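Local coordinates for protein cGAS/DncV-like nucleotidyltransferase in E. coli homolog (Rhodothermus marinus SG0.5JP17-172, PDB 6E0L) that makes the cyclic dinucleotide second messenger 3',3'-cUAMP from ATP and UTP in a bacterial antiphage (CBASS) defence system, at residues 61-66 / 126-131; 22-27 / 43-48; 6-11 / 190-195. All coordinates share one frame; numbering follows the deposited sequence.

Interaction 1: 61-66 / 126-131. With MG (magnesium ion), chain B; APC (diphosphomethylphosphonic acid adenosyl ester), chain C; 2KH (5'-O-[(S)-hydroxy{[(S)-hydroxy(phosphonooxy)phosphoryl]amino}phosphoryl]uridine), chain D.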
# COMPACT_ATOMS: atom_id res chain seq x y z
N VAL A 61 -7.46 -5.31 -7.38
CA VAL A 61 -7.36 -5.83 -6.03
C VAL A 61 -5.90 -6.21 -5.78
O VAL A 61 -5.28 -6.90 -6.60
CB VAL A 61 -8.32 -7.01 -5.82
CG1 VAL A 61 -8.23 -7.53 -4.40
CG2 VAL A 61 -9.74 -6.54 -6.17
N ASP A 62 -5.34 -5.72 -4.68
CA ASP A 62 -3.96 -6.00 -4.31
C ASP A 62 -3.88 -7.19 -3.36
O ASP A 62 -4.31 -7.09 -2.20
CB ASP A 62 -3.42 -4.72 -3.69
CG ASP A 62 -3.52 -3.54 -4.66
OD1 ASP A 62 -3.07 -3.65 -5.81
OD2 ASP A 62 -4.12 -2.51 -4.27
N VAL A 63 -3.39 -8.33 -3.83
CA VAL A 63 -3.37 -9.55 -3.03
C VAL A 63 -1.92 -9.92 -2.71
O VAL A 63 -1.05 -9.89 -3.58
CB VAL A 63 -4.09 -10.71 -3.75
CG1 VAL A 63 -4.09 -11.97 -2.90
CG2 VAL A 63 -5.49 -10.31 -4.11
N VAL A 64 -1.68 -10.33 -1.47
CA VAL A 64 -0.36 -10.79 -1.04
C VAL A 64 -0.43 -12.29 -0.79
O VAL A 64 -1.29 -12.76 -0.04
CB VAL A 64 0.11 -10.06 0.23
CG1 VAL A 64 1.53 -10.52 0.59
CG2 VAL A 64 0.06 -8.54 0.04
N VAL A 65 0.48 -13.03 -1.42
CA VAL A 65 0.63 -14.46 -1.23
C VAL A 65 2.00 -14.67 -0.59
O VAL A 65 3.03 -14.52 -1.25
CB VAL A 65 0.49 -15.23 -2.56
CG1 VAL A 65 0.81 -16.72 -2.35
CG2 VAL A 65 -0.93 -15.10 -3.11
N GLN A 66 2.02 -14.99 0.69
CA GLN A 66 3.25 -14.89 1.47
C GLN A 66 3.61 -16.26 2.03
O GLN A 66 2.83 -16.86 2.77
CB GLN A 66 3.08 -13.91 2.63
CG GLN A 66 4.28 -13.86 3.56
CD GLN A 66 4.18 -12.75 4.57
OE1 GLN A 66 3.75 -11.64 4.26
NE2 GLN A 66 4.59 -13.04 5.79
N LEU A 126 -12.85 -9.03 -10.04
CA LEU A 126 -11.97 -7.97 -10.48
C LEU A 126 -10.58 -8.50 -10.83
O LEU A 126 -10.20 -9.61 -10.44
CB LEU A 126 -11.85 -6.91 -9.38
CG LEU A 126 -13.04 -5.98 -9.14
CD1 LEU A 126 -12.91 -5.33 -7.76
CD2 LEU A 126 -13.19 -4.95 -10.25
N PRO A 127 -9.79 -7.71 -11.55
CA PRO A 127 -8.39 -8.09 -11.74
C PRO A 127 -7.65 -8.03 -10.42
O PRO A 127 -7.89 -7.15 -9.59
CB PRO A 127 -7.85 -7.02 -12.71
CG PRO A 127 -9.10 -6.36 -13.32
CD PRO A 127 -10.13 -6.45 -12.25
N ALA A 128 -6.74 -8.98 -10.22
CA ALA A 128 -5.95 -9.08 -9.01
C ALA A 128 -4.48 -8.86 -9.35
O ALA A 128 -3.97 -9.42 -10.32
CB ALA A 128 -6.13 -10.44 -8.32
N ASP A 129 -3.80 -8.08 -8.51
CA ASP A 129 -2.36 -7.90 -8.59
C ASP A 129 -1.77 -8.70 -7.44
O ASP A 129 -1.92 -8.32 -6.27
CB ASP A 129 -1.97 -6.43 -8.46
CG ASP A 129 -2.07 -5.66 -9.77
OD1 ASP A 129 -1.16 -5.79 -10.62
OD2 ASP A 129 -3.06 -4.91 -9.95
N VAL A 130 -1.16 -9.83 -7.75
CA VAL A 130 -0.79 -10.80 -6.72
C VAL A 130 0.71 -10.65 -6.49
O VAL A 130 1.52 -11.03 -7.35
CB VAL A 130 -1.18 -12.22 -7.15
CG1 VAL A 130 -0.79 -13.24 -6.08
CG2 VAL A 130 -2.66 -12.28 -7.43
N VAL A 131 1.09 -10.24 -5.29
CA VAL A 131 2.50 -10.16 -4.92
C VAL A 131 2.92 -11.47 -4.29
O VAL A 131 2.37 -11.88 -3.26
CB VAL A 131 2.77 -8.98 -3.98
CG1 VAL A 131 4.21 -9.00 -3.53
CG2 VAL A 131 2.50 -7.69 -4.67
MG MG B . -4.59 -0.67 -5.12
PG APC C . -5.58 2.59 -5.18
O1G APC C . -6.93 2.65 -4.53
O2G APC C . -5.39 3.71 -6.18
O3G APC C . -5.36 1.25 -5.83
PB APC C . -3.66 1.65 -3.19
O1B APC C . -4.26 0.31 -3.53
O2B APC C . -3.84 1.93 -1.72
O3B APC C . -4.49 2.81 -3.98
PA APC C . -1.43 0.60 -5.03
O1A APC C . -2.65 -0.06 -5.62
O2A APC C . -0.58 1.24 -6.11
C3A APC C . -1.88 1.80 -3.69
O5' APC C . -0.51 -0.57 -4.31
C5' APC C . -1.19 -1.38 -3.39
C4' APC C . -0.24 -1.79 -2.24
O4' APC C . 0.91 -2.20 -2.73
C3' APC C . 0.09 -0.59 -1.33
O3' APC C . -0.87 -0.34 -0.37
C2' APC C . 1.40 -1.12 -0.69
O2' APC C . 1.01 -2.08 0.40
C1' APC C . 2.04 -1.71 -1.68
N9 APC C . 2.79 -0.73 -2.40
C8 APC C . 2.52 -0.07 -3.54
N7 APC C . 3.52 0.76 -3.79
C5 APC C . 4.43 0.62 -2.81
C6 APC C . 5.64 1.24 -2.61
N6 APC C . 6.35 2.26 -3.35
N1 APC C . 6.36 0.93 -1.55
C2 APC C . 5.91 0.00 -0.66
N3 APC C . 4.72 -0.62 -0.86
C4 APC C . 3.98 -0.30 -1.94
PA 2KH D . 3.96 -0.71 -9.94
O1A 2KH D . 2.81 -0.28 -10.85
O2A 2KH D . 4.39 0.45 -9.08
N3A 2KH D . 5.29 -1.26 -10.85
O5' 2KH D . 3.47 -1.95 -8.96
PB 2KH D . 5.07 -1.78 -12.45
O1B 2KH D . 6.26 -1.35 -13.28
O2B 2KH D . 3.79 -1.20 -13.03
O3B 2KH D . 5.00 -3.44 -12.45
PG 2KH D . 3.70 -4.39 -12.87
O1G 2KH D . 3.90 -4.93 -14.28
O2G 2KH D . 2.45 -3.54 -12.81
O3G 2KH D . 3.62 -5.54 -11.88
C5' 2KH D . 2.63 -2.96 -9.47
C4' 2KH D . 1.99 -3.71 -8.29
O4' 2KH D . 2.95 -4.22 -7.55
C1' 2KH D . 2.48 -4.13 -6.02
C2' 2KH D . 1.34 -3.38 -5.99
O2' 2KH D . 0.14 -4.24 -5.77
C3' 2KH D . 1.26 -2.69 -7.34
O3' 2KH D . -0.02 -2.51 -7.74
N1 2KH D . 3.57 -3.60 -5.27
C6 2KH D . 4.45 -2.60 -5.88
C2 2KH D . 3.87 -4.05 -3.88
O2 2KH D . 3.19 -4.86 -3.35
N3 2KH D . 5.03 -3.49 -3.13
C4 2KH D . 5.91 -2.49 -3.74
O4 2KH D . 6.83 -2.04 -3.15
C5 2KH D . 5.61 -2.04 -5.13
O HOH W 1 -4.98 -1.48 -7.02
O HOH W 2 -6.62 -1.39 -4.51
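D62 and D129 pair side by side across the strands, and each holds CG beside its own backbone N, anti to the carbonyl carbon, chi1 -58° in D62 and -83° in D129. The parallel register puts both CB atoms on the face of the sheet that meets the nucleotides. D62 OD1 lies 4.3 Å from D129 OD2, but the groups have different partners. D62 OD2 binds the magnesium ion at 2.1 Å, and three phosphate oxygens of APC, an ATP analogue, and two waters complete its six ligands. D62 OD1 accepts two weak bonds, one from a metal-bound water and one from O2' of the UTP analogue 2KH at 3.3 Å. Aspartate is short enough for OD2 to reach the metal directly from the strand, and its charge suits a metal ligand. D129, also a magnesium-binding residue, here gives OD1 to a salt bridge with K120. Further along the same face, V131 CG2 touches O2 of the uracil at 3.2 Å.

Beneath them runs regular parallel pairing from V61 to V65. Five N-H...O=C bonds join the strands, alternating in direction; D129 N to V61 O, at 2.7 Å, is nearly straight. The opposite face is apolar, as suits beta-branched and small residues under a helix: V63 lies beside A128 and V130, V65 CG2 meets V130 CG1 at 3.5 Å, and at the beginning the L126 and V61 side chains cross at about a right angle, CD1 of L126 lying 3.7 Å from CG2 of V61. Helix 18-32 packs on this apolar face, touching V61 through A20 and T23 and V65 through L31. Strand 61-68 is flanked by antiparallel strand 42-46 and parallel strand 127-138, which pairs in turn with strand 119-122.

Interaction 2: 22-27 / 43-48. With APC (diphosphomethylphosphonic acid adenosyl ester), chain C; 2KH (5'-O-[(S)-hydroxy{[(S)-hydroxy(phosphonooxy)phosphoryl]amino}phosphoryl]uridine), chain D.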
# COMPACT_ATOMS: atom_id res chain seq x y z
N LYS A 22 -14.72 -10.85 -3.03
CA LYS A 22 -14.84 -12.07 -3.81
C LYS A 22 -13.61 -12.30 -4.67
O LYS A 22 -13.24 -13.45 -4.93
CB LYS A 22 -16.12 -12.10 -4.66
CG LYS A 22 -17.36 -11.99 -3.83
CD LYS A 22 -17.36 -13.14 -2.82
CE LYS A 22 -18.66 -13.93 -2.84
NZ LYS A 22 -18.85 -14.71 -1.57
N THR A 23 -12.94 -11.23 -5.11
CA THR A 23 -11.69 -11.42 -5.84
C THR A 23 -10.65 -12.09 -4.94
O THR A 23 -9.99 -13.05 -5.34
CB THR A 23 -11.16 -10.06 -6.30
OG1 THR A 23 -12.15 -9.40 -7.09
CG2 THR A 23 -9.90 -10.22 -7.12
N HIS A 24 -10.52 -11.60 -3.71
CA HIS A 24 -9.64 -12.19 -2.70
C HIS A 24 -10.01 -13.64 -2.43
O HIS A 24 -9.15 -14.53 -2.40
CB HIS A 24 -9.72 -11.35 -1.43
CG HIS A 24 -8.95 -11.91 -0.28
ND1 HIS A 24 -9.27 -11.61 1.03
CD2 HIS A 24 -7.87 -12.72 -0.23
CE1 HIS A 24 -8.43 -12.24 1.83
NE2 HIS A 24 -7.57 -12.92 1.09
N GLU A 25 -11.30 -13.90 -2.22
CA GLU A 25 -11.77 -15.25 -1.94
C GLU A 25 -11.50 -16.18 -3.12
O GLU A 25 -11.17 -17.35 -2.92
CB GLU A 25 -13.27 -15.16 -1.66
CG GLU A 25 -14.05 -16.44 -1.51
CD GLU A 25 -15.51 -16.17 -1.12
OE1 GLU A 25 -16.39 -16.89 -1.63
OE2 GLU A 25 -15.77 -15.21 -0.36
N SER A 26 -11.57 -15.64 -4.34
CA SER A 26 -11.28 -16.43 -5.53
C SER A 26 -9.81 -16.85 -5.57
O SER A 26 -9.50 -18.03 -5.79
CB SER A 26 -11.66 -15.63 -6.77
OG SER A 26 -11.40 -16.35 -7.95
N ILE A 27 -8.89 -15.89 -5.36
CA ILE A 27 -7.46 -16.21 -5.31
C ILE A 27 -7.17 -17.25 -4.24
O ILE A 27 -6.49 -18.25 -4.48
CB ILE A 27 -6.63 -14.93 -5.05
CG1 ILE A 27 -6.79 -13.86 -6.14
CG2 ILE A 27 -5.17 -15.28 -4.85
CD1 ILE A 27 -6.21 -14.25 -7.49
N VAL A 43 -2.67 -15.90 2.39
CA VAL A 43 -3.21 -15.03 1.36
C VAL A 43 -4.01 -13.94 2.05
O VAL A 43 -4.98 -14.24 2.76
CB VAL A 43 -4.11 -15.79 0.36
CG1 VAL A 43 -4.54 -14.88 -0.77
CG2 VAL A 43 -3.40 -17.01 -0.18
N TYR A 44 -3.61 -12.69 1.86
CA TYR A 44 -4.32 -11.59 2.46
C TYR A 44 -4.33 -10.43 1.49
O TYR A 44 -3.55 -10.40 0.54
CB TYR A 44 -3.76 -11.22 3.83
CG TYR A 44 -2.32 -10.82 3.89
CD1 TYR A 44 -1.32 -11.79 4.04
CD2 TYR A 44 -1.94 -9.49 3.86
CE1 TYR A 44 0.01 -11.44 4.13
CE2 TYR A 44 -0.59 -9.13 3.95
CZ TYR A 44 0.37 -10.10 4.08
OH TYR A 44 1.70 -9.75 4.17
N LEU A 45 -5.20 -9.46 1.75
CA LEU A 45 -5.27 -8.29 0.90
C LEU A 45 -4.36 -7.22 1.44
O LEU A 45 -4.13 -7.11 2.64
CB LEU A 45 -6.68 -7.69 0.84
CG LEU A 45 -7.88 -8.32 0.20
CD1 LEU A 45 -8.95 -7.26 0.11
CD2 LEU A 45 -7.48 -8.73 -1.20
N GLN A 46 -3.88 -6.38 0.53
CA GLN A 46 -3.21 -5.16 0.93
C GLN A 46 -3.84 -4.06 0.09
O GLN A 46 -4.79 -4.33 -0.64
CB GLN A 46 -1.70 -5.28 0.67
CG GLN A 46 -1.33 -5.34 -0.80
CD GLN A 46 0.16 -5.22 -1.00
OE1 GLN A 46 0.85 -4.61 -0.19
NE2 GLN A 46 0.64 -5.67 -2.15
N GLY A 47 -3.31 -2.85 0.12
CA GLY A 47 -3.81 -1.80 -0.76
C GLY A 47 -5.12 -1.21 -0.26
O GLY A 47 -5.56 -1.45 0.88
N SER A 48 -5.78 -0.47 -1.15
CA SER A 48 -6.91 0.38 -0.76
C SER A 48 -8.06 -0.44 -0.21
O SER A 48 -8.77 0.00 0.70
CB SER A 48 -7.31 1.30 -1.91
OG SER A 48 -7.82 0.58 -3.00
PG APC C . -5.58 2.59 -5.18
O1G APC C . -6.93 2.65 -4.53
O2G APC C . -5.39 3.71 -6.18
O3G APC C . -5.36 1.25 -5.83
PB APC C . -3.66 1.65 -3.19
O1B APC C . -4.26 0.31 -3.53
O2B APC C . -3.84 1.93 -1.72
O3B APC C . -4.49 2.81 -3.98
PA APC C . -1.43 0.60 -5.03
O1A APC C . -2.65 -0.06 -5.62
O2A APC C . -0.58 1.24 -6.11
C3A APC C . -1.88 1.80 -3.69
O5' APC C . -0.51 -0.57 -4.31
C5' APC C . -1.19 -1.38 -3.39
C4' APC C . -0.24 -1.79 -2.24
O4' APC C . 0.91 -2.20 -2.73
C3' APC C . 0.09 -0.59 -1.33
O3' APC C . -0.87 -0.34 -0.37
C2' APC C . 1.40 -1.12 -0.69
O2' APC C . 1.01 -2.08 0.40
C1' APC C . 2.04 -1.71 -1.68
N9 APC C . 2.79 -0.73 -2.40
C8 APC C . 2.52 -0.07 -3.54
N7 APC C . 3.52 0.76 -3.79
C5 APC C . 4.43 0.62 -2.81
C6 APC C . 5.64 1.24 -2.61
N6 APC C . 6.35 2.26 -3.35
N1 APC C . 6.36 0.93 -1.55
C2 APC C . 5.91 0.00 -0.66
N3 APC C . 4.72 -0.62 -0.86
C4 APC C . 3.98 -0.30 -1.94
PA 2KH D . 3.96 -0.71 -9.94
O1A 2KH D . 2.81 -0.28 -10.85
O2A 2KH D . 4.39 0.45 -9.08
N3A 2KH D . 5.29 -1.26 -10.85
O5' 2KH D . 3.47 -1.95 -8.96
PB 2KH D . 5.07 -1.78 -12.45
O1B 2KH D . 6.26 -1.35 -13.28
O2B 2KH D . 3.79 -1.20 -13.03
O3B 2KH D . 5.00 -3.44 -12.45
PG 2KH D . 3.70 -4.39 -12.87
O1G 2KH D . 3.90 -4.93 -14.28
O2G 2KH D . 2.45 -3.54 -12.81
O3G 2KH D . 3.62 -5.54 -11.88
C5' 2KH D . 2.63 -2.96 -9.47
C4' 2KH D . 1.99 -3.71 -8.29
O4' 2KH D . 2.95 -4.22 -7.55
C1' 2KH D . 2.48 -4.13 -6.02
C2' 2KH D . 1.34 -3.38 -5.99
O2' 2KH D . 0.14 -4.24 -5.77
C3' 2KH D . 1.26 -2.69 -7.34
O3' 2KH D . -0.02 -2.51 -7.74
N1 2KH D . 3.57 -3.60 -5.27
C6 2KH D . 4.45 -2.60 -5.88
C2 2KH D . 3.87 -4.05 -3.88
O2 2KH D . 3.19 -4.86 -3.35
N3 2KH D . 5.03 -3.49 -3.13
C4 2KH D . 5.91 -2.49 -3.74
O4 2KH D . 6.83 -2.04 -3.15
C5 2KH D . 5.61 -2.04 -5.13
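H24 reaches from helix 18-32 onto L45 and V43 of strand 42-46. With CG anti to the backbone N (chi1 175°), it leaves the helix toward the strand. Its CB rests on L45 CD2 at 3.5 Å. CG lies on the same methyl, and ND1 is 3.7 Å from L45 CG, with L45 N over one face of the ring. On the other branch, CD2 meets V43 CG1 at 4.0 Å. At the tip, NE2 gives a weak hydrogen bond to V43 O, 3.4 Å away near the ring plane; R28 also donates to that oxygen. Histidine suits this partly exposed seam because its ring can pack on aliphatic groups and still offer an edge N-H. One turn later, the I27 side chain crosses that of V43 at about a right angle, with CG2 touching CG1.

The strand then runs into the nucleotide site. Q46 divides its amide between the substrates: OE1 accepts from APC O2' at 2.6 Å and NE2 donates to 2KH O2 at 2.9 Å. G47, with positive phi (77°) and no side chain, lets the backbone pass close to APC. S48 holds the phosphates, its N bonding O1B at 2.9 Å and its OG bonding O1G at 2.7 Å. A Gly-Ser pair gripping the triphosphate between a strand and a short helix is, with the metal-binding aspartates, a hallmark of the polymerase-beta-like nucleotidyltransferase fold.

Interaction 3: 6-11 / 190-195. With APC (diphosphomethylphosphonic acid adenosyl ester), chain C.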
# COMPACT_ATOMS: atom_id res chain seq x y z
N SER A 6 -20.39 19.47 1.53
CA SER A 6 -21.07 18.35 0.90
C SER A 6 -20.23 17.79 -0.24
O SER A 6 -20.25 16.58 -0.48
CB SER A 6 -22.43 18.81 0.39
OG SER A 6 -22.27 19.90 -0.50
N GLN A 7 -19.49 18.64 -0.93
CA GLN A 7 -18.59 18.14 -1.96
C GLN A 7 -17.45 17.33 -1.34
O GLN A 7 -17.09 16.26 -1.83
CB GLN A 7 -18.05 19.29 -2.80
CG GLN A 7 -17.07 18.83 -3.87
CD GLN A 7 -17.73 17.91 -4.86
OE1 GLN A 7 -18.43 18.37 -5.75
NE2 GLN A 7 -17.48 16.61 -4.73
N LEU A 8 -16.84 17.86 -0.28
CA LEU A 8 -15.80 17.12 0.41
C LEU A 8 -16.34 15.82 1.00
O LEU A 8 -15.65 14.79 1.02
CB LEU A 8 -15.16 17.98 1.49
CG LEU A 8 -14.50 19.23 0.96
CD1 LEU A 8 -14.00 20.08 2.12
CD2 LEU A 8 -13.31 18.80 0.08
N GLU A 9 -17.57 15.86 1.52
CA GLU A 9 -18.16 14.66 2.10
C GLU A 9 -18.40 13.60 1.04
O GLU A 9 -18.10 12.42 1.25
CB GLU A 9 -19.47 15.04 2.81
CG GLU A 9 -20.04 14.01 3.79
CD GLU A 9 -20.78 12.85 3.11
OE1 GLU A 9 -21.35 13.07 2.01
OE2 GLU A 9 -20.82 11.73 3.68
N ARG A 10 -18.87 14.02 -0.14
CA ARG A 10 -19.01 13.09 -1.26
C ARG A 10 -17.66 12.47 -1.62
O ARG A 10 -17.56 11.26 -1.85
CB ARG A 10 -19.61 13.82 -2.46
CG ARG A 10 -20.81 13.18 -3.11
CD ARG A 10 -21.87 14.22 -3.44
NE ARG A 10 -21.32 15.35 -4.19
CZ ARG A 10 -21.76 16.60 -4.08
NH1 ARG A 10 -22.76 16.89 -3.25
NH2 ARG A 10 -21.20 17.57 -4.79
N TRP A 11 -16.62 13.29 -1.66
CA TRP A 11 -15.30 12.78 -1.97
C TRP A 11 -14.79 11.81 -0.91
O TRP A 11 -13.90 11.01 -1.20
CB TRP A 11 -14.31 13.94 -2.13
CG TRP A 11 -14.42 14.64 -3.45
CD1 TRP A 11 -15.04 14.16 -4.59
CD2 TRP A 11 -13.84 15.89 -3.81
NE1 TRP A 11 -14.90 15.06 -5.61
CE2 TRP A 11 -14.16 16.13 -5.16
CE3 TRP A 11 -13.09 16.84 -3.11
CZ2 TRP A 11 -13.76 17.29 -5.83
CZ3 TRP A 11 -12.69 17.98 -3.78
CH2 TRP A 11 -13.03 18.20 -5.12
N ILE A 190 -8.32 10.33 3.83
CA ILE A 190 -7.53 9.79 2.74
C ILE A 190 -8.35 9.75 1.45
O ILE A 190 -7.92 10.22 0.39
CB ILE A 190 -7.01 8.39 3.11
CG1 ILE A 190 -5.97 8.49 4.23
CG2 ILE A 190 -6.45 7.69 1.88
CD1 ILE A 190 -5.54 7.15 4.80
N ARG A 191 -9.57 9.23 1.54
CA ARG A 191 -10.42 9.09 0.36
C ARG A 191 -10.81 10.46 -0.21
O ARG A 191 -10.84 10.64 -1.43
CB ARG A 191 -11.66 8.26 0.69
CG ARG A 191 -11.31 6.83 1.13
CD ARG A 191 -12.53 5.91 1.23
NE ARG A 191 -13.55 6.48 2.10
CZ ARG A 191 -13.77 6.06 3.35
NH1 ARG A 191 -13.07 5.04 3.87
NH2 ARG A 191 -14.73 6.63 4.07
N MET A 192 -11.10 11.42 0.67
CA MET A 192 -11.39 12.79 0.24
C MET A 192 -10.23 13.35 -0.60
O MET A 192 -10.45 13.91 -1.68
CB MET A 192 -11.63 13.68 1.46
CG MET A 192 -11.88 15.12 1.11
SD MET A 192 -11.83 16.23 2.55
CE MET A 192 -10.09 16.20 2.94
N PHE A 193 -9.00 13.21 -0.11
CA PHE A 193 -7.86 13.73 -0.86
C PHE A 193 -7.61 12.92 -2.12
O PHE A 193 -7.21 13.48 -3.15
CB PHE A 193 -6.61 13.78 0.02
CG PHE A 193 -6.57 14.97 0.94
CD1 PHE A 193 -6.52 16.25 0.41
CD2 PHE A 193 -6.60 14.81 2.32
CE1 PHE A 193 -6.50 17.37 1.24
CE2 PHE A 193 -6.59 15.92 3.16
CZ PHE A 193 -6.53 17.21 2.61
N LYS A 194 -7.81 11.60 -2.06
CA LYS A 194 -7.71 10.78 -3.27
C LYS A 194 -8.70 11.24 -4.33
O LYS A 194 -8.33 11.38 -5.50
CB LYS A 194 -7.94 9.31 -2.91
CG LYS A 194 -6.71 8.71 -2.30
CD LYS A 194 -6.82 7.24 -1.87
CE LYS A 194 -6.87 6.29 -3.03
NZ LYS A 194 -7.38 4.96 -2.59
N ASN A 195 -9.96 11.46 -3.94
CA ASN A 195 -10.95 11.93 -4.90
C ASN A 195 -10.68 13.37 -5.36
O ASN A 195 -10.92 13.68 -6.52
CB ASN A 195 -12.35 11.83 -4.28
CG ASN A 195 -13.06 10.53 -4.66
OD1 ASN A 195 -13.02 10.11 -5.81
ND2 ASN A 195 -13.73 9.90 -3.69
PG APC C . -5.58 2.59 -5.18
O1G APC C . -6.93 2.65 -4.53
O2G APC C . -5.39 3.71 -6.18
O3G APC C . -5.36 1.25 -5.83
PB APC C . -3.66 1.65 -3.19
O1B APC C . -4.26 0.31 -3.53
O2B APC C . -3.84 1.93 -1.72
O3B APC C . -4.49 2.81 -3.98
PA APC C . -1.43 0.60 -5.03
O1A APC C . -2.65 -0.06 -5.62
O2A APC C . -0.58 1.24 -6.11
C3A APC C . -1.88 1.80 -3.69
O5' APC C . -0.51 -0.57 -4.31
C5' APC C . -1.19 -1.38 -3.39
C4' APC C . -0.24 -1.79 -2.24
O4' APC C . 0.91 -2.20 -2.73
C3' APC C . 0.09 -0.59 -1.33
O3' APC C . -0.87 -0.34 -0.37
C2' APC C . 1.40 -1.12 -0.69
O2' APC C . 1.01 -2.08 0.40
C1' APC C . 2.04 -1.71 -1.68
N9 APC C . 2.79 -0.73 -2.40
C8 APC C . 2.52 -0.07 -3.54
N7 APC C . 3.52 0.76 -3.79
C5 APC C . 4.43 0.62 -2.81
C6 APC C . 5.64 1.24 -2.61
N6 APC C . 6.35 2.26 -3.35
N1 APC C . 6.36 0.93 -1.55
C2 APC C . 5.91 0.00 -0.66
N3 APC C . 4.72 -0.62 -0.86
C4 APC C . 3.98 -0.30 -1.94
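W11 and N195 join two helices that run nearly perpendicular to each other. W11 stands at the end of helix 5-11, its CG anti to the carbonyl carbon (chi1 -78°), and N195 ND2 reaches its carbonyl oxygen at 2.7 Å in an almost straight bond. The donor lies in the amide plane of N195 but is tilted from the carbonyl plane of W11. An unusual chi1 of -95° lets N195 do this while its CB presses on the indole, 3.6 Å from W11 CD1. Asparagine suits the place, being short enough to pack on the ring and still donate. Q7 lies over the other face of the indole.

M192 extends from its helix and bends at chi3 (70°). An unbranched, flexible thioether can reach L8 CD2 with SD, at 3.9 Å, and the F193 ring face with CE in one chain; CG lies near L8 O. K194 takes another direction, carrying NZ to APC O1G at 3.0 Å and to T53 O.

The contact thus packs helix 5-11 against helix 186-202, which supplies the ATP-binding K194. Helix 231-244 meets M192, helix 269-285 meets W11 and L8, and helix 212-220 flanks K194.

How the interactions relate
Interactions 1 and 2 share one sheet: strand 61-66 pairs with 43-46, Y44 O accepting from V64 N, and V61 packs on L45. Interaction 1 is its buried interior, built on backbone hydrogen bonds, with the aspartates, V64 and V131 on one face and an apolar face opposite; interaction 2, partly buried, sets a helix on that sheet through one histidine and a few aliphatic contacts. Interaction 3, also partly buried, lies about 26 Å from interaction 1 and 25 Å from interaction 2, centre to centre, and joins helices through aromatic and thioether packing and a single amide-to-carbonyl hydrogen bond. The ATP analogue links all three; S48 and K194 share one gamma-phosphate oxygen.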